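Local atomic coordinates of putative alpha/beta hydrolase FOLD protein (Candidatus Nitrososphaera gargensis, PDB entry 5A62), a protein that probably hydrolyses carboxylic esters, as an archaeal member of the alpha/beta hydrolase fold family. Residues A[131-136]-A[224-229]; A[125-130]-A[232-237]; A[139-144]-A[190-195]; A[71-76]-A[195-200]. All blocks are in the same frame, centred on the assembly; numbering follows the deposited sequence. Where two conformers were deposited one is given.

Contact 1: residues A[131-136]-A[224-229]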
loop_
_atom_site.group_PDB
_atom_site.type_symbol
_atom_site.label_atom_id
_atom_site.label_comp_id
_atom_site.label_asym_id
_atom_site.label_seq_id
_atom_site.Cartn_x
_atom_site.Cartn_y
_atom_site.Cartn_z
ATOM N N GLU A 131 6.795 11.460 -0.884
ATOM C CA GLU A 131 5.997 11.260 0.320
ATOM C C GLU A 131 5.154 12.467 0.650
ATOM O O GLU A 131 4.014 12.316 1.068
ATOM C CB GLU A 131 6.862 10.922 1.578
ATOM C CG GLU A 131 7.409 9.554 1.519
ATOM C CD GLU A 131 8.220 9.181 2.767
ATOM O OE1 GLU A 131 8.019 9.763 3.856
ATOM O OE2 GLU A 131 8.987 8.304 2.533
ATOM N N LYS A 132 5.707 13.685 0.519
ATOM C CA LYS A 132 4.978 14.847 0.849
ATOM C C LYS A 132 3.702 14.983 0.002
ATOM O O LYS A 132 2.710 15.481 0.476
ATOM C CB LYS A 132 5.893 16.091 0.700
ATOM C CG LYS A 132 6.249 16.355 -0.739
ATOM C CD LYS A 132 7.036 17.632 -1.027
ATOM C CE LYS A 132 7.333 17.636 -2.533
ATOM N NZ LYS A 132 7.868 18.941 -3.057
ATOM N N ASP A 133 3.727 14.465 -1.218
ATOM C CA ASP A 133 2.554 14.542 -2.122
ATOM C C ASP A 133 1.375 13.712 -1.603
ATOM O O ASP A 133 0.205 13.991 -1.927
ATOM C CB ASP A 133 2.907 14.016 -3.498
ATOM C CG ASP A 133 4.024 14.775 -4.204
ATOM O OD1 ASP A 133 4.183 16.005 -3.908
ATOM O OD2 ASP A 133 4.694 14.130 -5.026
ATOM N N LEU A 134 1.694 12.672 -0.845
ATOM C CA LEU A 134 0.655 11.758 -0.356
ATOM C C LEU A 134 0.257 12.009 1.103
ATOM O O LEU A 134 -0.638 11.376 1.625
ATOM C CB LEU A 134 1.125 10.314 -0.507
ATOM C CG LEU A 134 1.424 9.884 -1.924
ATOM C CD1 LEU A 134 1.762 8.432 -1.998
ATOM C CD2 LEU A 134 0.286 10.188 -2.857
ATOM N N GLU A 135 0.886 12.989 1.755
ATOM C CA GLU A 135 0.573 13.246 3.168
ATOM C C GLU A 135 -0.863 13.580 3.404
ATOM O O GLU A 135 -1.437 13.176 4.381
ATOM C CB GLU A 135 1.508 14.343 3.738
ATOM C CG GLU A 135 1.574 14.299 5.261
ATOM C CD GLU A 135 2.214 12.997 5.821
ATOM O OE1 GLU A 135 3.059 12.362 5.088
ATOM O OE2 GLU A 135 1.910 12.612 7.016
ATOM N N LYS A 136 -1.496 14.258 2.469
ATOM C CA LYS A 136 -2.896 14.646 2.625
ATOM C C LYS A 136 -3.818 13.478 2.746
ATOM O O LYS A 136 -4.877 13.585 3.354
ATOM C CB LYS A 136 -3.323 15.551 1.423
ATOM C CG LYS A 136 -3.295 14.841 0.059
ATOM C CD LYS A 136 -3.620 15.629 -1.257
ATOM C CE LYS A 136 -2.675 16.795 -1.502
ATOM N NZ LYS A 136 -1.290 16.444 -2.035
ATOM N N PHE A 224 0.684 17.513 -9.898
ATOM C CA PHE A 224 0.826 16.982 -11.268
ATOM C C PHE A 224 1.543 17.891 -12.191
ATOM O O PHE A 224 2.227 17.426 -13.078
ATOM C CB PHE A 224 -0.521 16.454 -11.811
ATOM C CG PHE A 224 -0.903 15.176 -11.142
ATOM C CD1 PHE A 224 -0.247 13.999 -11.453
ATOM C CD2 PHE A 224 -1.830 15.157 -10.145
ATOM C CE1 PHE A 224 -0.565 12.826 -10.827
ATOM C CE2 PHE A 224 -2.172 13.977 -9.514
ATOM C CZ PHE A 224 -1.531 12.806 -9.864
ATOM N N MET A 225 1.505 19.214 -11.995
ATOM C CA MET A 225 2.387 20.103 -12.777
ATOM C C MET A 225 3.817 19.750 -12.591
ATOM O O MET A 225 4.588 19.666 -13.512
ATOM C CB MET A 225 2.171 21.577 -12.441
ATOM C CG MET A 225 0.903 22.146 -13.039
ATOM S SD MET A 225 0.984 22.453 -14.805
ATOM C CE MET A 225 1.989 23.952 -14.792
ATOM N N ARG A 226 4.193 19.530 -11.339
ATOM C CA ARG A 226 5.577 19.238 -11.032
ATOM C C ARG A 226 5.969 17.870 -11.652
ATOM O O ARG A 226 7.017 17.707 -12.311
ATOM C CB ARG A 226 5.819 19.236 -9.545
ATOM C CG ARG A 226 7.313 19.136 -9.233
ATOM C CD ARG A 226 7.583 18.817 -7.759
ATOM N NE ARG A 226 7.397 17.390 -7.523
ATOM C CZ ARG A 226 6.500 16.809 -6.708
ATOM N NH1 ARG A 226 5.606 17.463 -6.046
ATOM N NH2 ARG A 226 6.584 15.493 -6.591
ATOM N N LEU A 227 5.147 16.840 -11.440
ATOM C CA LEU A 227 5.458 15.541 -11.975
ATOM C C LEU A 227 5.464 15.491 -13.485
ATOM O O LEU A 227 6.314 14.800 -14.027
ATOM C CB LEU A 227 4.502 14.519 -11.369
ATOM C CG LEU A 227 4.577 14.262 -9.878
ATOM C CD1 LEU A 227 3.466 13.322 -9.442
ATOM C CD2 LEU A 227 5.894 13.728 -9.433
ATOM N N ILE A 228 4.547 16.164 -14.145
ATOM C CA ILE A 228 4.521 16.116 -15.582
ATOM C C ILE A 228 5.621 16.897 -16.169
ATOM O O ILE A 228 6.178 16.503 -17.195
ATOM C CB ILE A 228 3.121 16.445 -16.126
ATOM C CG1 ILE A 228 2.919 15.667 -17.451
ATOM C CG2 ILE A 228 2.841 17.918 -16.155
ATOM C CD1 ILE A 228 2.835 14.196 -17.312
ATOM N N LYS A 229 6.038 17.983 -15.551
ATOM C CA LYS A 229 7.212 18.713 -16.007
ATOM C C LYS A 229 8.463 17.884 -15.892
ATOM O O LYS A 229 9.328 17.818 -16.796
ATOM C CB LYS A 229 7.315 20.041 -15.275
ATOM C CG LYS A 229 6.336 21.025 -15.894
ATOM C CD LYS A 229 6.441 22.437 -15.332
ATOM C CE LYS A 229 5.405 22.680 -14.243
ATOM N NZ LYS A 229 5.590 23.970 -13.508
#
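Arg-226 reaches from helix 222-234 to Asp-133 in the short helix 131-134 and closes a two-bond salt bridge with it. The path of the arginine explains the grip. At its CB the chain sets off toward the other segment, with CG anti to the backbone N (chi1 -171°). CG and CD carry the chain across to the short helix. A bend at chi3 (80°) then presents the NH1/NH2 edge of the guanidinium to the carboxylate. NE makes a long, weak ion pair with Glu-230, one turn further along the same helix. CZ of Arg-226 lies 3.6 Å from OD2 of Asp-133. NH1 of Arg-226 gives a hydrogen bond of 3.0 Å to OD1 of Asp-133. NH2 of Arg-226 gives a nearly straight one of 2.8 Å to OD2 of Asp-133, which receives it on its syn lone pair. The two flat groups are only 21° from coplanar, so each nitrogen meets its own oxygen end-on. Lys-132 comes in over one face of the guanidinium, its CE 3.9 Å from NH1 of Arg-226. NZ of Lys-132 lies 4.0 Å from NH1 of Arg-226, two like charges close together. OD2 of Asp-133 also accepts from the backbone N of Gln-130. With these bonds the buried carboxylate is probably held ionised, and the positive charges of Arg-226 and Lys-132 would favour that state.

Contact 2: residues A[125-130]-A[232-237]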
loop_
_atom_site.group_PDB
_atom_site.type_symbol
_atom_site.label_atom_id
_atom_site.label_comp_id
_atom_site.label_asym_id
_atom_site.label_seq_id
_atom_site.Cartn_x
_atom_site.Cartn_y
_atom_site.Cartn_z
ATOM N N SER A 125 0.515 11.163 -14.263
ATOM C CA SER A 125 1.852 10.983 -14.802
ATOM C C SER A 125 2.331 9.574 -14.550
ATOM O O SER A 125 1.735 8.854 -13.741
ATOM C CB SER A 125 2.799 11.957 -14.105
ATOM O OG SER A 125 3.352 11.447 -12.898
ATOM N N PRO A 126 3.448 9.175 -15.135
ATOM C CA PRO A 126 4.067 7.892 -14.854
ATOM C C PRO A 126 4.959 7.891 -13.607
ATOM O O PRO A 126 5.504 6.867 -13.269
ATOM C CB PRO A 126 4.936 7.642 -16.089
ATOM C CG PRO A 126 5.166 8.993 -16.643
ATOM C CD PRO A 126 4.093 9.903 -16.240
ATOM N N LYS A 127 5.130 9.008 -12.927
ATOM C CA LYS A 127 6.060 9.087 -11.836
ATOM C C LYS A 127 5.487 8.602 -10.510
ATOM O O LYS A 127 4.282 8.697 -10.226
ATOM C CB LYS A 127 6.511 10.538 -11.681
ATOM C CG LYS A 127 7.346 10.899 -12.896
ATOM C CD LYS A 127 8.425 11.927 -12.668
ATOM C CE LYS A 127 9.386 11.494 -11.586
ATOM N NZ LYS A 127 10.516 12.445 -11.486
ATOM N N LYS A 128 6.388 8.099 -9.697
ATOM C CA LYS A 128 6.096 7.912 -8.295
ATOM C C LYS A 128 5.918 9.247 -7.626
ATOM O O LYS A 128 6.528 10.273 -7.994
ATOM C CB LYS A 128 7.271 7.235 -7.593
ATOM C CG LYS A 128 7.357 5.792 -7.682
ATOM C CD LYS A 128 8.339 5.239 -6.576
ATOM C CE LYS A 128 7.863 4.976 -5.141
ATOM N NZ LYS A 128 6.558 4.219 -4.974
ATOM N N PHE A 129 5.119 9.270 -6.589
ATOM C CA PHE A 129 4.949 10.467 -5.773
ATOM C C PHE A 129 6.096 10.607 -4.789
ATOM O O PHE A 129 6.699 9.647 -4.369
ATOM C CB PHE A 129 3.648 10.417 -4.990
ATOM C CG PHE A 129 2.436 10.485 -5.880
ATOM C CD1 PHE A 129 1.963 11.676 -6.379
ATOM C CD2 PHE A 129 1.778 9.307 -6.256
ATOM C CE1 PHE A 129 0.879 11.717 -7.233
ATOM C CE2 PHE A 129 0.682 9.336 -7.095
ATOM C CZ PHE A 129 0.232 10.535 -7.595
ATOM N N GLN A 130 6.359 11.843 -4.433
ATOM C CA GLN A 130 7.111 12.082 -3.226
ATOM C C GLN A 130 6.209 11.837 -2.023
ATOM O O GLN A 130 4.999 12.038 -2.045
ATOM C CB GLN A 130 7.635 13.529 -3.250
ATOM C CG GLN A 130 8.730 13.784 -4.310
ATOM C CD GLN A 130 9.939 12.831 -4.207
ATOM O OE1 GLN A 130 10.185 11.984 -5.068
ATOM N NE2 GLN A 130 10.688 12.959 -3.117
ATOM N N LYS A 232 8.257 15.353 -18.699
ATOM C CA LYS A 232 8.603 15.915 -20.015
ATOM C C LYS A 232 10.096 16.049 -20.157
ATOM O O LYS A 232 10.622 15.851 -21.271
ATOM C CB LYS A 232 7.854 17.214 -20.231
ATOM C CG LYS A 232 8.219 18.014 -21.486
ATOM C CD LYS A 232 7.738 17.369 -22.712
ATOM C CE LYS A 232 8.049 18.302 -23.917
ATOM N NZ LYS A 232 7.587 17.826 -25.194
ATOM N N GLU A 233 10.827 16.312 -19.078
ATOM C CA GLU A 233 12.290 16.357 -19.140
ATOM C C GLU A 233 12.848 15.042 -19.597
ATOM O O GLU A 233 13.829 15.025 -20.352
ATOM C CB GLU A 233 12.951 16.827 -17.830
ATOM C CG GLU A 233 12.763 18.320 -17.600
ATOM C CD GLU A 233 13.411 19.180 -18.700
ATOM O OE1 GLU A 233 14.612 18.944 -19.026
ATOM O OE2 GLU A 233 12.711 20.057 -19.273
ATOM N N GLU A 234 12.209 13.933 -19.176
ATOM C CA GLU A 234 12.681 12.574 -19.373
ATOM C C GLU A 234 12.107 11.901 -20.608
ATOM O O GLU A 234 12.716 10.979 -21.152
ATOM C CB GLU A 234 12.322 11.706 -18.184
ATOM C CG GLU A 234 13.080 12.091 -16.899
ATOM C CD GLU A 234 12.364 11.514 -15.658
ATOM O OE1 GLU A 234 12.408 10.259 -15.463
ATOM O OE2 GLU A 234 11.724 12.295 -14.877
ATOM N N ILE A 235 10.988 12.406 -21.060
ATOM C CA ILE A 235 10.298 11.885 -22.259
ATOM C C ILE A 235 10.037 13.089 -23.162
ATOM O O ILE A 235 8.911 13.605 -23.243
ATOM C CB ILE A 235 8.983 11.161 -21.938
ATOM C CG1 ILE A 235 9.165 10.129 -20.829
ATOM C CG2 ILE A 235 8.437 10.503 -23.194
ATOM C CD1 ILE A 235 7.903 9.350 -20.502
ATOM N N PRO A 236 11.108 13.560 -23.840
ATOM C CA PRO A 236 10.934 14.791 -24.619
ATOM C C PRO A 236 10.008 14.668 -25.781
ATOM O O PRO A 236 9.386 15.664 -26.220
ATOM C CB PRO A 236 12.348 15.114 -25.041
ATOM C CG PRO A 236 13.072 13.824 -25.002
ATOM C CD PRO A 236 12.513 13.126 -23.776
ATOM N N GLU A 237 9.736 13.448 -26.232
ATOM C CA GLU A 237 8.771 13.268 -27.310
ATOM C C GLU A 237 7.311 13.373 -26.839
ATOM O O GLU A 237 6.395 13.389 -27.665
ATOM C CB GLU A 237 9.052 11.941 -28.076
ATOM C CG GLU A 237 10.442 12.051 -28.715
ATOM C CD GLU A 237 10.793 11.034 -29.782
ATOM O OE1 GLU A 237 11.251 9.931 -29.421
ATOM O OE2 GLU A 237 10.645 11.351 -30.995
#
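Lys-127 and Glu-234 meet by their charged ends. NZ of Lys-127 lies 3.6 Å from OE2 of Glu-234, a long salt bridge without a hydrogen bond. OE2 of Glu-234 is also 4.0 Å from CD of Lys-127, so the carboxylate oxygen rests against the aliphatic part of the lysine as well. The two side chains cross at about a right angle. Glu-234 is extended beyond CG. Lys-127 bends at chi3 (57°), and this turn brings NZ close to OE2 of Glu-234. The stronger partner of this ammonium group is Glu-230, one turn earlier in helix 222-234, which forms a salt bridge with NZ. The ammonium group thus has two acidic residues near it, which would probably stabilise its positive charge.

This is a surface contact of the alpha/beta hydrolase fold. Segment 125-130 belongs to the loop that follows the sheet strand 116-122. Segment 232-237 holds the last turn of helix 222-234 and the start of the loop that leads to the edge strand 239-243.

The loop 125-130 is shaped by an ST turn. OG of Ser-125 accepts a hydrogen bond of 3.0 Å from the backbone N of Lys-127. Pro-126, between them, packs on Thr-231 of the helix. On the other side of the contact, Ile-235 is the first residue to leave helical geometry. NZ of Lys-232 reaches past this point and bonds the carbonyl O of Pro-236 at 3.0 Å. It also bonds the carbonyl of Met-238. Val-203 of helix 202-209 touches Lys-127, Glu-234 and Ile-235.

Contact 3: residues A[139-144]-A[190-195]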
loop_
_atom_site.group_PDB
_atom_site.type_symbol
_atom_site.label_atom_id
_atom_site.label_comp_id
_atom_site.label_asym_id
_atom_site.label_seq_id
_atom_site.Cartn_x
_atom_site.Cartn_y
_atom_site.Cartn_z
ATOM N N ARG A 139 -5.288 12.107 6.224
ATOM C CA ARG A 139 -6.473 12.708 6.820
ATOM C C ARG A 139 -7.730 12.395 6.035
ATOM O O ARG A 139 -8.756 12.184 6.656
ATOM C CB ARG A 139 -6.332 14.212 6.984
ATOM C CG ARG A 139 -7.376 14.818 7.922
ATOM C CD ARG A 139 -7.125 14.334 9.344
ATOM N NE ARG A 139 -8.178 14.644 10.301
ATOM C CZ ARG A 139 -9.285 13.940 10.455
ATOM N NH1 ARG A 139 -9.567 12.952 9.616
ATOM N NH2 ARG A 139 -10.131 14.240 11.429
ATOM N N THR A 140 -7.655 12.261 4.698
ATOM C CA THR A 140 -8.840 11.880 3.971
ATOM C C THR A 140 -9.213 10.416 4.284
ATOM O O THR A 140 -10.386 10.096 4.438
ATOM C CB THR A 140 -8.744 12.085 2.467
ATOM O OG1 THR A 140 -7.618 11.342 1.965
ATOM C CG2 THR A 140 -8.544 13.582 2.183
ATOM N N ARG A 141 -8.235 9.520 4.423
ATOM C CA ARG A 141 -8.556 8.159 4.850
ATOM C C ARG A 141 -9.261 8.152 6.217
ATOM O O ARG A 141 -10.226 7.427 6.418
ATOM C CB ARG A 141 -7.318 7.245 4.896
ATOM C CG ARG A 141 -6.859 6.764 3.521
ATOM C CD ARG A 141 -5.774 5.693 3.633
ATOM N NE ARG A 141 -4.546 6.203 4.143
ATOM C CZ ARG A 141 -3.618 6.787 3.418
ATOM N NH1 ARG A 141 -3.813 6.862 2.118
ATOM N NH2 ARG A 141 -2.548 7.301 3.974
ATOM N N GLU A 142 -8.749 8.987 7.125
ATOM C CA GLU A 142 -9.300 9.007 8.492
ATOM C C GLU A 142 -10.755 9.489 8.455
ATOM O O GLU A 142 -11.610 8.874 9.115
ATOM C CB GLU A 142 -8.470 9.930 9.345
ATOM C CG GLU A 142 -8.964 10.008 10.775
ATOM C CD GLU A 142 -8.126 10.923 11.671
ATOM O OE1 GLU A 142 -7.097 11.511 11.236
ATOM O OE2 GLU A 142 -8.551 11.092 12.860
ATOM N N VAL A 143 -11.010 10.539 7.674
ATOM C CA VAL A 143 -12.414 10.950 7.549
ATOM C C VAL A 143 -13.291 9.867 6.907
ATOM O O VAL A 143 -14.397 9.560 7.332
ATOM C CB VAL A 143 -12.570 12.274 6.779
ATOM C CG1 VAL A 143 -14.053 12.603 6.621
ATOM C CG2 VAL A 143 -11.823 13.369 7.476
ATOM N N ALA A 144 -12.826 9.252 5.844
ATOM C CA ALA A 144 -13.602 8.210 5.179
ATOM C C ALA A 144 -13.960 7.094 6.155
ATOM O O ALA A 144 -15.087 6.607 6.191
ATOM C CB ALA A 144 -12.825 7.615 4.007
ATOM N N ALA A 190 -8.095 1.698 -0.176
ATOM C CA ALA A 190 -7.178 0.858 -0.896
ATOM C C ALA A 190 -6.518 1.598 -2.040
ATOM O O ALA A 190 -5.340 1.377 -2.325
ATOM C CB ALA A 190 -7.855 -0.328 -1.433
ATOM N N ALA A 191 -7.219 2.436 -2.751
ATOM C CA ALA A 191 -6.665 3.115 -3.906
ATOM C C ALA A 191 -5.576 4.087 -3.469
ATOM O O ALA A 191 -4.524 4.199 -4.093
ATOM C CB ALA A 191 -7.732 3.761 -4.723
ATOM N N THR A 192 -5.886 4.826 -2.419
ATOM C CA THR A 192 -4.906 5.761 -1.927
ATOM C C THR A 192 -3.620 5.059 -1.417
ATOM O O THR A 192 -2.485 5.493 -1.605
ATOM C CB THR A 192 -5.451 6.747 -0.917
ATOM O OG1 THR A 192 -5.853 6.062 0.261
ATOM C CG2 THR A 192 -6.548 7.598 -1.462
ATOM N N VAL A 193 -3.797 3.939 -0.731
ATOM C CA VAL A 193 -2.656 3.149 -0.280
ATOM C C VAL A 193 -1.845 2.653 -1.523
ATOM O O VAL A 193 -0.628 2.615 -1.514
ATOM C CB VAL A 193 -3.115 2.011 0.640
ATOM C CG1 VAL A 193 -1.992 1.007 0.853
ATOM C CG2 VAL A 193 -3.641 2.572 1.948
ATOM N N ALA A 194 -2.554 2.209 -2.562
ATOM C CA ALA A 194 -1.909 1.687 -3.750
ATOM C C ALA A 194 -0.973 2.688 -4.385
ATOM O O ALA A 194 -0.052 2.307 -5.113
ATOM C CB ALA A 194 -2.904 1.172 -4.744
ATOM N N LEU A 195 -1.223 3.966 -4.181
ATOM C CA LEU A 195 -0.321 4.965 -4.782
ATOM C C LEU A 195 1.100 4.786 -4.328
ATOM O O LEU A 195 2.022 5.176 -5.040
ATOM C CB LEU A 195 -0.811 6.395 -4.464
ATOM C CG LEU A 195 -2.210 6.708 -5.032
ATOM C CD1 LEU A 195 -2.597 8.080 -4.584
ATOM C CD2 LEU A 195 -2.259 6.567 -6.528
HETATM O O HOH W 1 -2.013 7.807 -0.101
#
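This is a buried polar contact between two helices, 136-147 and 185-194. Both belong to the mainly helical part of the chain that lies between sheet strands 116-122 and 212-218. In alpha/beta hydrolases such an insertion commonly forms a cap over the core, and this arrangement is consistent with that. Arg-141 bridges the gap. Its NH1 gives a hydrogen bond of 2.9 Å to OG1 of Thr-192, which lies almost exactly in the guanidinium plane. The bond is moderately straight, at 155°. Before reaching it, the arginine runs alongside the threonine in the opposite direction, and its CD lies 3.4 Å from OG1 of Thr-192. The bend at chi3 (-68°) turns the guanidinium so that its edge meets the hydroxyl.

Val-193 lies across the arginine at about a right angle. Its CG2 is over one face of the guanidinium and 4.1 Å from CD of Arg-141. Phe-138 of the same chain adds a cation-pi contact. The second subunit also reaches this place: Thr-73 of that subunit packs on Arg-141, and its Tyr-72 on Val-193.

A water joins the two helices a second time. It accepts from NH1 of Arg-141 at 3.0 Å and donates to the carbonyl O of Thr-192 at 2.8 Å. OG1 of Thr-192 is also hydrogen-bonded to the carbonyl of Val-189, one turn back in its own helix. Two acceptors thus meet NH1, the hydroxyl and the water. Since these two partners are neutral, the buried positive charge is probably eased in part by their dipoles and by the ring of Phe-138.

Contact 4: residues A[71-76]-A[195-200]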
loop_
_atom_site.group_PDB
_atom_site.type_symbol
_atom_site.label_atom_id
_atom_site.label_comp_id
_atom_site.label_asym_id
_atom_site.label_seq_id
_atom_site.Cartn_x
_atom_site.Cartn_y
_atom_site.Cartn_z
ATOM N N ALA A 71 -6.808 -4.885 -0.334
ATOM C CA ALA A 71 -5.570 -4.151 -0.611
ATOM C C ALA A 71 -5.006 -4.692 -1.857
ATOM O O ALA A 71 -5.180 -5.881 -2.145
ATOM C CB ALA A 71 -4.538 -4.300 0.508
ATOM N N TYR A 72 -4.224 -3.872 -2.548
ATOM C CA TYR A 72 -3.615 -4.312 -3.809
ATOM C C TYR A 72 -2.532 -3.363 -4.190
ATOM O O TYR A 72 -2.360 -2.290 -3.571
ATOM C CB TYR A 72 -4.662 -4.379 -4.899
ATOM C CG TYR A 72 -5.436 -3.110 -5.150
ATOM C CD1 TYR A 72 -4.840 -2.052 -5.807
ATOM C CD2 TYR A 72 -6.679 -2.875 -4.575
ATOM C CE1 TYR A 72 -5.477 -0.873 -5.986
ATOM C CE2 TYR A 72 -7.363 -1.676 -4.772
ATOM C CZ TYR A 72 -6.741 -0.659 -5.485
ATOM O OH TYR A 72 -7.373 0.536 -5.704
ATOM N N THR A 73 -1.768 -3.704 -5.196
ATOM C CA THR A 73 -0.713 -2.843 -5.746
ATOM C C THR A 73 -1.196 -2.297 -7.058
ATOM O O THR A 73 -2.178 -2.761 -7.679
ATOM C CB THR A 73 0.586 -3.570 -5.985
ATOM O OG1 THR A 73 0.390 -4.576 -7.012
ATOM C CG2 THR A 73 1.069 -4.221 -4.710
ATOM N N MET A 74 -0.497 -1.292 -7.570
ATOM C CA MET A 74 -0.798 -0.814 -8.895
ATOM C C MET A 74 -0.771 -1.917 -9.926
ATOM O O MET A 74 -1.596 -1.915 -10.848
ATOM C CB MET A 74 0.187 0.276 -9.338
ATOM C CG MET A 74 0.115 1.627 -8.650
ATOM S SD MET A 74 -1.526 2.344 -8.534
ATOM C CE MET A 74 -1.845 2.523 -10.226
ATOM N N GLN A 75 0.155 -2.849 -9.807
ATOM C CA GLN A 75 0.170 -3.962 -10.750
ATOM C C GLN A 75 -1.103 -4.704 -10.852
ATOM O O GLN A 75 -1.528 -5.131 -11.925
ATOM C CB GLN A 75 1.327 -4.882 -10.420
ATOM C CG GLN A 75 1.516 -5.966 -11.452
ATOM C CD GLN A 75 1.882 -5.385 -12.798
ATOM O OE1 GLN A 75 2.743 -4.489 -12.881
ATOM N NE2 GLN A 75 1.229 -5.849 -13.840
ATOM N N ASP A 76 -1.810 -4.857 -9.729
ATOM C CA ASP A 76 -3.104 -5.494 -9.721
ATOM C C ASP A 76 -4.110 -4.727 -10.560
ATOM O O ASP A 76 -4.911 -5.333 -11.239
ATOM C CB ASP A 76 -3.591 -5.704 -8.306
ATOM C CG ASP A 76 -2.727 -6.679 -7.566
ATOM O OD1 ASP A 76 -2.562 -7.838 -8.051
ATOM O OD2 ASP A 76 -2.232 -6.349 -6.457
ATOM N N LEU A 195 -1.223 3.966 -4.181
ATOM C CA LEU A 195 -0.321 4.965 -4.782
ATOM C C LEU A 195 1.100 4.786 -4.328
ATOM O O LEU A 195 2.022 5.176 -5.040
ATOM C CB LEU A 195 -0.811 6.395 -4.464
ATOM C CG LEU A 195 -2.210 6.708 -5.032
ATOM C CD1 LEU A 195 -2.597 8.080 -4.584
ATOM C CD2 LEU A 195 -2.259 6.567 -6.528
ATOM N N TYR A 196 1.331 4.275 -3.150
ATOM C CA TYR A 196 2.713 4.007 -2.682
ATOM C C TYR A 196 3.430 2.911 -3.413
ATOM O O TYR A 196 4.637 2.725 -3.298
ATOM C CB TYR A 196 2.707 3.626 -1.197
ATOM C CG TYR A 196 2.409 4.763 -0.256
ATOM C CD1 TYR A 196 3.450 5.528 0.231
ATOM C CD2 TYR A 196 1.149 5.042 0.214
ATOM C CE1 TYR A 196 3.212 6.579 1.078
ATOM C CE2 TYR A 196 0.944 6.061 1.110
ATOM C CZ TYR A 196 1.983 6.829 1.525
ATOM O OH TYR A 196 1.744 7.874 2.429
ATOM N N THR A 197 2.676 2.121 -4.188
ATOM C CA THR A 197 3.210 0.934 -4.857
ATOM C C THR A 197 3.540 1.192 -6.301
ATOM O O THR A 197 3.914 0.237 -7.022
ATOM C CB THR A 197 2.255 -0.271 -4.754
ATOM O OG1 THR A 197 1.129 -0.037 -5.605
ATOM C CG2 THR A 197 1.781 -0.447 -3.368
ATOM N N ILE A 198 3.482 2.450 -6.758
ATOM C CA ILE A 198 3.871 2.764 -8.162
ATOM C C ILE A 198 5.387 2.489 -8.288
ATOM O O ILE A 198 6.133 2.991 -7.427
ATOM C CB ILE A 198 3.629 4.213 -8.444
ATOM C CG1 ILE A 198 2.134 4.556 -8.365
ATOM C CG2 ILE A 198 4.202 4.595 -9.783
ATOM C CD1 ILE A 198 1.903 6.059 -8.294
ATOM N N PRO A 199 5.813 1.760 -9.272
ATOM C CA PRO A 199 7.268 1.471 -9.413
ATOM C C PRO A 199 7.998 2.723 -9.805
ATOM O O PRO A 199 7.456 3.605 -10.482
ATOM C CB PRO A 199 7.348 0.419 -10.476
ATOM C CG PRO A 199 5.999 -0.091 -10.669
ATOM C CD PRO A 199 5.021 0.970 -10.181
ATOM N N GLY A 200 9.283 2.785 -9.455
ATOM C CA GLY A 200 10.083 3.974 -9.798
ATOM C C GLY A 200 10.562 4.021 -11.235
ATOM O O GLY A 200 11.160 5.020 -11.597
HETATM O O HOH W 2 2.761 -2.063 -8.438
#
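Thr-197 and Met-74 form the tight part of this buried contact. The backbone N of Met-74 gives a hydrogen bond of 2.8 Å to OG1 of Thr-197. That hydroxyl is also bonded to the carbonyl of Ala-194, so it links Ala-194 of helix 185-194 to the start of helix 74-87. The chi1 of 72° puts OG1 of Thr-197 where it can serve both. CA of Thr-73 lies 3.4 Å from OG1 of Thr-197; the threonine methyls, CG2 to CG2, are 4.1 Å apart. CG of Met-74 packs 3.6 Å from CG1 of Ile-198, the two side chains lying side by side.

Segment 195-200 is in the loop between helices 185-194 and 202-209, packed here against the N-terminus of helix 74-87 of the alpha/beta hydrolase fold. Thr-73 is the N-cap residue of that helix, and its backbone N donates to OD2 of Asp-76 at 3.0 Å.

On the more open side, with Gln-75 and Pro-199 partly exposed and Gly-200 exposed, the link is by water. It accepts from the backbone N of Gln-75 at 3.0 Å and donates to the carbonyl O of Thr-197 at 2.9 Å.

In the fold
Along the chain the first segments come in the order 71-76, 125-130, 131-136, 139-144. Contact 3 falls within the spans of contacts 1, 2 and 4, and contact 1 within that of contact 2. Contact 4 crosses contacts 1 and 2. Contacts 1 and 2 share helix 222-234, with centres about 11 Å apart. Contacts 3 and 4 share Leu-195, with centres about 14 Å apart, and both touch the second subunit. Contacts 2 and 3 are farthest apart, with centres about 24 Å apart. Contact 3 holds together two helices of the region between strands 116-122 and 212-218; contacts 1, 2 and 4 join that stretch of chain to helices 222-234 and 74-87.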